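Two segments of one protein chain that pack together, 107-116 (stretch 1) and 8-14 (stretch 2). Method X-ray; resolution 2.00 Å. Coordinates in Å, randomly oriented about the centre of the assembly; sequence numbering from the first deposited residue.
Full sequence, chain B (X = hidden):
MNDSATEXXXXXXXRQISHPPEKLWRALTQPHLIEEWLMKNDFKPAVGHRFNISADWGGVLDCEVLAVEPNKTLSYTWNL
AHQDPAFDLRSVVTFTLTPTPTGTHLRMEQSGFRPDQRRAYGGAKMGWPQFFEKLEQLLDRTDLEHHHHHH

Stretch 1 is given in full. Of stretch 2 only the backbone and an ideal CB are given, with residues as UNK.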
ATOM      1  N   ARG B 107     -16.153 -15.472   0.096  1.00 17.74           N
ATOM      2  CA  ARG B 107     -16.842 -14.190   0.192  1.00 18.54           C
ATOM      3  C   ARG B 107     -16.058 -13.336   1.176  1.00 19.09           C
ATOM      4  O   ARG B 107     -15.642 -13.820   2.229  1.00 20.03           O
ATOM      5  CB  ARG B 107     -18.269 -14.353   0.721  1.00 20.83           C
ATOM      6  CG  ARG B 107     -19.056 -13.040   0.768  1.00 22.16           C
ATOM      7  CD  ARG B 107     -20.462 -13.233   1.327  1.00 24.52           C
ATOM      8  NE  ARG B 107     -20.441 -13.512   2.759  1.00 27.18           N
ATOM      9  CZ  ARG B 107     -21.510 -13.849   3.472  1.00 31.49           C
ATOM     10  NH1 ARG B 107     -22.695 -13.952   2.883  1.00 31.63           N
ATOM     11  NH2 ARG B 107     -21.394 -14.087   4.774  1.00 30.57           N
HETATM   12  N   MSE B 108     -15.848 -12.074   0.830  1.00 19.12           N
HETATM   13  CA  MSE B 108     -15.132 -11.159   1.705  1.00 18.57           C
HETATM   14  C   MSE B 108     -16.068  -9.994   1.959  1.00 19.43           C
HETATM   15  O   MSE B 108     -16.567  -9.370   1.019  1.00 19.16           O
HETATM   16  CB  MSE B 108     -13.855 -10.671   1.026  1.00 18.77           C
HETATM   17  CG  MSE B 108     -12.895  -9.877   1.912  1.00 23.45           C
HETATM   18 SE   MSE B 108     -13.525  -8.126   2.505  1.00 29.63          SE
HETATM   19  CE  MSE B 108     -14.008  -7.334   0.808  1.00 23.98           C
ATOM     20  N   GLU B 109     -16.335  -9.724   3.230  1.00 18.73           N
ATOM     21  CA  GLU B 109     -17.192  -8.608   3.594  1.00 19.53           C
ATOM     22  C   GLU B 109     -16.375  -7.685   4.481  1.00 17.65           C
ATOM     23  O   GLU B 109     -15.818  -8.115   5.487  1.00 15.24           O
ATOM     24  CB  GLU B 109     -18.426  -9.079   4.366  1.00 22.61           C
ATOM     25  CG  GLU B 109     -19.418  -9.896   3.557  1.00 30.11           C
ATOM     26  CD  GLU B 109     -20.536 -10.447   4.426  1.00 35.04           C
ATOM     27  OE1 GLU B 109     -20.272 -11.389   5.213  1.00 38.14           O
ATOM     28  OE2 GLU B 109     -21.673  -9.931   4.327  1.00 35.99           O
ATOM     29  N   GLN B 110     -16.289  -6.422   4.084  1.00 16.30           N
ATOM     30  CA  GLN B 110     -15.567  -5.419   4.848  1.00 17.76           C
ATOM     31  C   GLN B 110     -16.552  -4.289   5.121  1.00 19.53           C
ATOM     32  O   GLN B 110     -16.923  -3.540   4.212  1.00 19.58           O
ATOM     33  CB  GLN B 110     -14.358  -4.888   4.069  1.00 15.55           C
ATOM     34  CG  GLN B 110     -13.685  -3.679   4.739  1.00 14.20           C
ATOM     35  CD  GLN B 110     -12.349  -3.321   4.127  1.00 14.14           C
ATOM     36  OE1 GLN B 110     -12.153  -3.457   2.922  1.00 12.83           O
ATOM     37  NE2 GLN B 110     -11.424  -2.835   4.956  1.00 11.95           N
ATOM     38  N   SER B 111     -16.972  -4.180   6.375  1.00 18.83           N
ATOM     39  CA  SER B 111     -17.936  -3.174   6.782  1.00 22.80           C
ATOM     40  C   SER B 111     -17.313  -2.166   7.730  1.00 22.79           C
ATOM     41  O   SER B 111     -16.263  -2.426   8.313  1.00 22.01           O
ATOM     42  CB  SER B 111     -19.103  -3.853   7.481  1.00 22.83           C
ATOM     43  OG  SER B 111     -18.609  -4.594   8.580  1.00 25.15           O
ATOM     44  N   GLY B 112     -17.971  -1.020   7.892  1.00 24.67           N
ATOM     45  CA  GLY B 112     -17.465   0.011   8.782  1.00 26.76           C
ATOM     46  C   GLY B 112     -17.200   1.318   8.069  1.00 28.56           C
ATOM     47  O   GLY B 112     -16.838   2.313   8.693  1.00 30.02           O
ATOM     48  N   PHE B 113     -17.377   1.317   6.753  1.00 30.54           N
ATOM     49  CA  PHE B 113     -17.153   2.510   5.947  1.00 33.12           C
ATOM     50  C   PHE B 113     -18.218   3.572   6.222  1.00 35.90           C
ATOM     51  O   PHE B 113     -19.411   3.320   6.064  1.00 35.13           O
ATOM     52  CB  PHE B 113     -17.160   2.136   4.463  1.00 30.62           C
ATOM     53  CG  PHE B 113     -15.976   1.313   4.039  1.00 29.51           C
ATOM     54  CD1 PHE B 113     -14.713   1.894   3.935  1.00 28.02           C
ATOM     55  CD2 PHE B 113     -16.116  -0.046   3.764  1.00 27.66           C
ATOM     56  CE1 PHE B 113     -13.609   1.139   3.567  1.00 27.09           C
ATOM     57  CE2 PHE B 113     -15.017  -0.813   3.394  1.00 27.58           C
ATOM     58  CZ  PHE B 113     -13.758  -0.221   3.295  1.00 29.01           C
ATOM     59  N   ARG B 114     -17.781   4.759   6.634  1.00 38.64           N
ATOM     60  CA  ARG B 114     -18.699   5.859   6.921  1.00 41.99           C
ATOM     61  C   ARG B 114     -19.100   6.565   5.633  1.00 44.03           C
ATOM     62  O   ARG B 114     -18.406   6.469   4.621  1.00 44.35           O
ATOM     63  CB  ARG B 114     -18.039   6.863   7.861  1.00 42.29           C
ATOM     64  CG  ARG B 114     -17.802   6.344   9.264  1.00 44.68           C
ATOM     65  CD  ARG B 114     -16.554   6.982   9.847  1.00 48.15           C
ATOM     66  NE  ARG B 114     -16.606   8.440   9.796  1.00 49.16           N
ATOM     67  CZ  ARG B 114     -15.539   9.224   9.901  1.00 49.97           C
ATOM     68  NH1 ARG B 114     -14.338   8.685  10.062  1.00 50.35           N
ATOM     69  NH2 ARG B 114     -15.670  10.543   9.846  1.00 51.72           N
ATOM     70  N   PRO B 115     -20.228   7.294   5.656  1.00 46.73           N
ATOM     71  CA  PRO B 115     -20.717   8.018   4.477  1.00 47.51           C
ATOM     72  C   PRO B 115     -19.802   9.163   4.051  1.00 48.96           C
ATOM     73  O   PRO B 115     -19.959   9.730   2.967  1.00 50.45           O
ATOM     74  CB  PRO B 115     -22.088   8.511   4.925  1.00 48.09           C
ATOM     75  CG  PRO B 115     -21.882   8.752   6.388  1.00 47.66           C
ATOM     76  CD  PRO B 115     -21.124   7.514   6.807  1.00 47.58           C
ATOM     77  N   ASP B 116     -18.843   9.496   4.907  1.00 49.41           N
ATOM     78  CA  ASP B 116     -17.903  10.578   4.628  1.00 49.26           C
ATOM     79  C   ASP B 116     -16.548  10.025   4.197  1.00 49.72           C
ATOM     80  O   ASP B 116     -15.547  10.748   4.161  1.00 49.58           O
ATOM     81  CB  ASP B 116     -17.755  11.455   5.877  1.00 49.13           C
ATOM     82  CG  ASP B 116     -17.328  10.660   7.103  1.00 48.65           C
ATOM     83  OD1 ASP B 116     -16.134  10.304   7.188  1.00 48.78           O
ATOM     84  OD2 ASP B 116     -18.186  10.387   7.973  1.00 47.12           O
ATOM     85  N   UNK B   8     -23.485   3.959   7.004  1.00 42.68           N
ATOM     86  CA  UNK B   8     -22.330   3.011   6.896  1.00 43.37           C
ATOM     87  C   UNK B   8     -22.514   1.958   5.814  1.00 42.54           C
ATOM     88  O   UNK B   8     -23.473   1.190   5.844  1.00 42.99           O
ATOM     89  CB  UNK B   8     -22.106   2.301   8.232  1.00 43.37           C
ATOM     90  N   UNK B   9     -21.580   1.917   4.868  1.00 40.81           N
ATOM     91  CA  UNK B   9     -21.649   0.955   3.775  1.00 38.67           C
ATOM     92  C   UNK B   9     -20.719  -0.231   4.014  1.00 37.04           C
ATOM     93  O   UNK B   9     -19.904  -0.225   4.938  1.00 36.70           O
ATOM     94  CB  UNK B   9     -21.300   1.636   2.450  1.00 38.67           C
ATOM     95  N   UNK B  10     -20.843  -1.245   3.172  1.00 34.17           N
ATOM     96  CA  UNK B  10     -20.022  -2.431   3.305  1.00 33.67           C
ATOM     97  C   UNK B  10     -19.613  -2.949   1.938  1.00 30.83           C
ATOM     98  O   UNK B  10     -20.425  -3.000   1.021  1.00 30.93           O
ATOM     99  CB  UNK B  10     -20.765  -3.515   4.088  1.00 33.67           C
ATOM    100  N   UNK B  11     -18.344  -3.315   1.804  1.00 27.67           N
ATOM    101  CA  UNK B  11     -17.836  -3.829   0.547  1.00 25.27           C
ATOM    102  C   UNK B  11     -17.893  -5.352   0.536  1.00 23.76           C
ATOM    103  O   UNK B  11     -17.434  -6.011   1.467  1.00 22.27           O
ATOM    104  CB  UNK B  11     -16.405  -3.343   0.307  1.00 25.27           C
ATOM    105  N   UNK B  12     -18.473  -5.907  -0.522  1.00 22.41           N
ATOM    106  CA  UNK B  12     -18.581  -7.355  -0.652  1.00 19.38           C
ATOM    107  C   UNK B  12     -17.940  -7.806  -1.960  1.00 19.82           C
ATOM    108  O   UNK B  12     -18.202  -7.237  -3.016  1.00 17.42           O
ATOM    109  CB  UNK B  12     -20.044  -7.798  -0.589  1.00 19.38           C
ATOM    110  N   UNK B  13     -17.085  -8.819  -1.870  1.00 18.79           N
ATOM    111  CA  UNK B  13     -16.409  -9.375  -3.030  1.00 17.46           C
ATOM    112  C   UNK B  13     -16.482 -10.900  -2.918  1.00 18.73           C
ATOM    113  O   UNK B  13     -16.223 -11.466  -1.854  1.00 17.11           O
ATOM    114  CB  UNK B  13     -14.962  -8.886  -3.122  1.00 17.46           C
ATOM    115  N   UNK B  14     -16.865 -11.560  -4.007  1.00 19.84           N
ATOM    116  CA  UNK B  14     -16.987 -13.019  -4.013  1.00 19.89           C
ATOM    117  C   UNK B  14     -16.186 -13.608  -5.165  1.00 20.76           C
ATOM    118  O   UNK B  14     -16.026 -12.980  -6.210  1.00 17.66           O
ATOM    119  CB  UNK B  14     -18.454 -13.441  -4.116  1.00 19.89           C
TER

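Stretch 2 runs antiparallel to the strand 107-113, so the side chains from position 9 onward alternate between two faces of a sheet: M108, Q110 and F113 lie on one, R107, E109 and S111 on the other. Most of the pairing rests on the amide and carbonyl groups at positions 9, 11 and 13, so the backbone places few demands on the side chains beyond an amide hydrogen at those positions.

Position 8 lies at the end of the pairing. Its CB points sideways, 3.6 Å from F113 O, and the carbonyl of G112 and the backbone of R114 lie within reach of a longer side chain. A small or medium polar residue would suit, though little here demands one. The residue is N8. Its ND2 comes to 3.4 Å from G112 O, while its OD1 rests 3.6 Å from R114 CA; N8 CA also makes a CA-H...O contact of 3.1 Å with F113 O.

At position 9 the CB points to the sheet face that carries M108, Q110 and F113 but is 4.4 Å from F113 O, with no charge from stretch 1 to answer. Many side chains would fit, long polar ones included. It is R9, whose end leads away. The backbone does the work: R9 N donates to F113 O at 2.8 Å, whereas F113 N to R9 O is a weak bond of 3.5 Å. This slack accompanies the beta bulge between S111 and F113, where a water accepts from G112 N (3.2 Å) and donates to R9 O (2.6 Å).

Position 10 turns to the other face, its CB 3.8 Å from both S111 CB and Q110 O. The carbonyl makes a hydroxyl attractive, so serine or threonine would be reasonable, as would other polar or beta-branched side chains. T10 is found, its OG1 giving a weak hydrogen bond of 3.3 Å to Q110 O.

Position 11 faces the most apolar surroundings: its CB is 4.2 Å from F113 CE2 and 4.7 Å from M108 CE. A branched aliphatic residue such as valine or isoleucine is expected. V11 divides its methyls between these neighbours, CG2 3.5 Å from F113 CE2 and CG1 4.2 Å from M108 CE. Its backbone pairs with Q110 through V11 N to Q110 O (2.8 Å) and Q110 N to V11 O (2.9 Å).

Position 12 looks over the aliphatic part of E109; the CB of position 12 lies 4.7 Å from E109 CG. Valine, threonine or a longer polar residue could sit here. V12 places CG2 4.2 Å from E109 CG and CG1 4.1 Å from R107 CG.

At position 13 the CB lies 4.3 Å from M108 CE, which invites an aliphatic side chain. V13 packs CG2 4.1 Å from that methyl, M108 CE, and M108 N donates to V13 O at 2.8 Å.

Position 14 pairs with R107, whose extended stem offers an apolar surface; a long side chain with an aliphatic stem, such as glutamate, glutamine, lysine or arginine, would suit. The R107 guanidinium is already engaged, R107 NH2 lying 3.0 Å from E109 OE1 in a salt bridge, so an acid is possible but not required. E14 lays its CG 3.9 Å from R107 CG, without a salt bridge to it.

Stretch 2 8-14: NRTVVVE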
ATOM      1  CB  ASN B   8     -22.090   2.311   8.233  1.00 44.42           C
ATOM      2  CG  ASN B   8     -21.010   2.981   9.043  1.00 45.70           C
ATOM      3  OD1 ASN B   8     -20.989   4.204   9.161  1.00 45.88           O
ATOM      4  ND2 ASN B   8     -20.103   2.188   9.604  1.00 46.48           N
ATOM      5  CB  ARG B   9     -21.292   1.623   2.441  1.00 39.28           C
ATOM      6  CG  ARG B   9     -22.057   2.919   2.146  1.00 41.72           C
ATOM      7  CD  ARG B   9     -22.267   3.128   0.640  1.00 43.48           C
ATOM      8  NE  ARG B   9     -23.281   2.207   0.123  1.00 45.93           N
ATOM      9  CZ  ARG B   9     -23.663   2.121  -1.150  1.00 47.13           C
ATOM     10  NH1 ARG B   9     -24.598   1.242  -1.494  1.00 47.21           N
ATOM     11  NH2 ARG B   9     -23.117   2.905  -2.077  1.00 45.94           N
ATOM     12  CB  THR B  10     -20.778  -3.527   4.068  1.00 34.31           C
ATOM     13  OG1 THR B  10     -20.034  -4.750   4.013  1.00 38.61           O
ATOM     14  CG2 THR B  10     -22.140  -3.747   3.451  1.00 36.95           C
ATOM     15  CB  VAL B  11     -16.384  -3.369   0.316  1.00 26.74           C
ATOM     16  CG1 VAL B  11     -15.841  -3.961  -0.973  1.00 24.90           C
ATOM     17  CG2 VAL B  11     -16.334  -1.846   0.264  1.00 27.64           C
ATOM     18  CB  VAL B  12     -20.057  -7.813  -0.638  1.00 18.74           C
ATOM     19  CG1 VAL B  12     -20.128  -9.344  -0.681  1.00 18.23           C
ATOM     20  CG2 VAL B  12     -20.752  -7.283   0.599  1.00 18.16           C
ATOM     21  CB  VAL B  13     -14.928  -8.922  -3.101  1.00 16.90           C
ATOM     22  CG1 VAL B  13     -14.247  -9.549  -4.305  1.00 17.35           C
ATOM     23  CG2 VAL B  13     -14.852  -7.394  -3.209  1.00 17.09           C
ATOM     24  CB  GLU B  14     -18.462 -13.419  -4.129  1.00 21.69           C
ATOM     25  CG  GLU B  14     -19.352 -12.782  -3.062  1.00 21.79           C
ATOM     26  CD  GLU B  14     -20.792 -13.272  -3.104  1.00 22.84           C
ATOM     27  OE1 GLU B  14     -21.068 -14.349  -2.547  1.00 21.44           O
ATOM     28  OE2 GLU B  14     -21.648 -12.580  -3.695  1.00 23.11           O
TER
HETATM   29  O   HOH W   1     -21.031  -1.155   7.048  1.00 23.61           O
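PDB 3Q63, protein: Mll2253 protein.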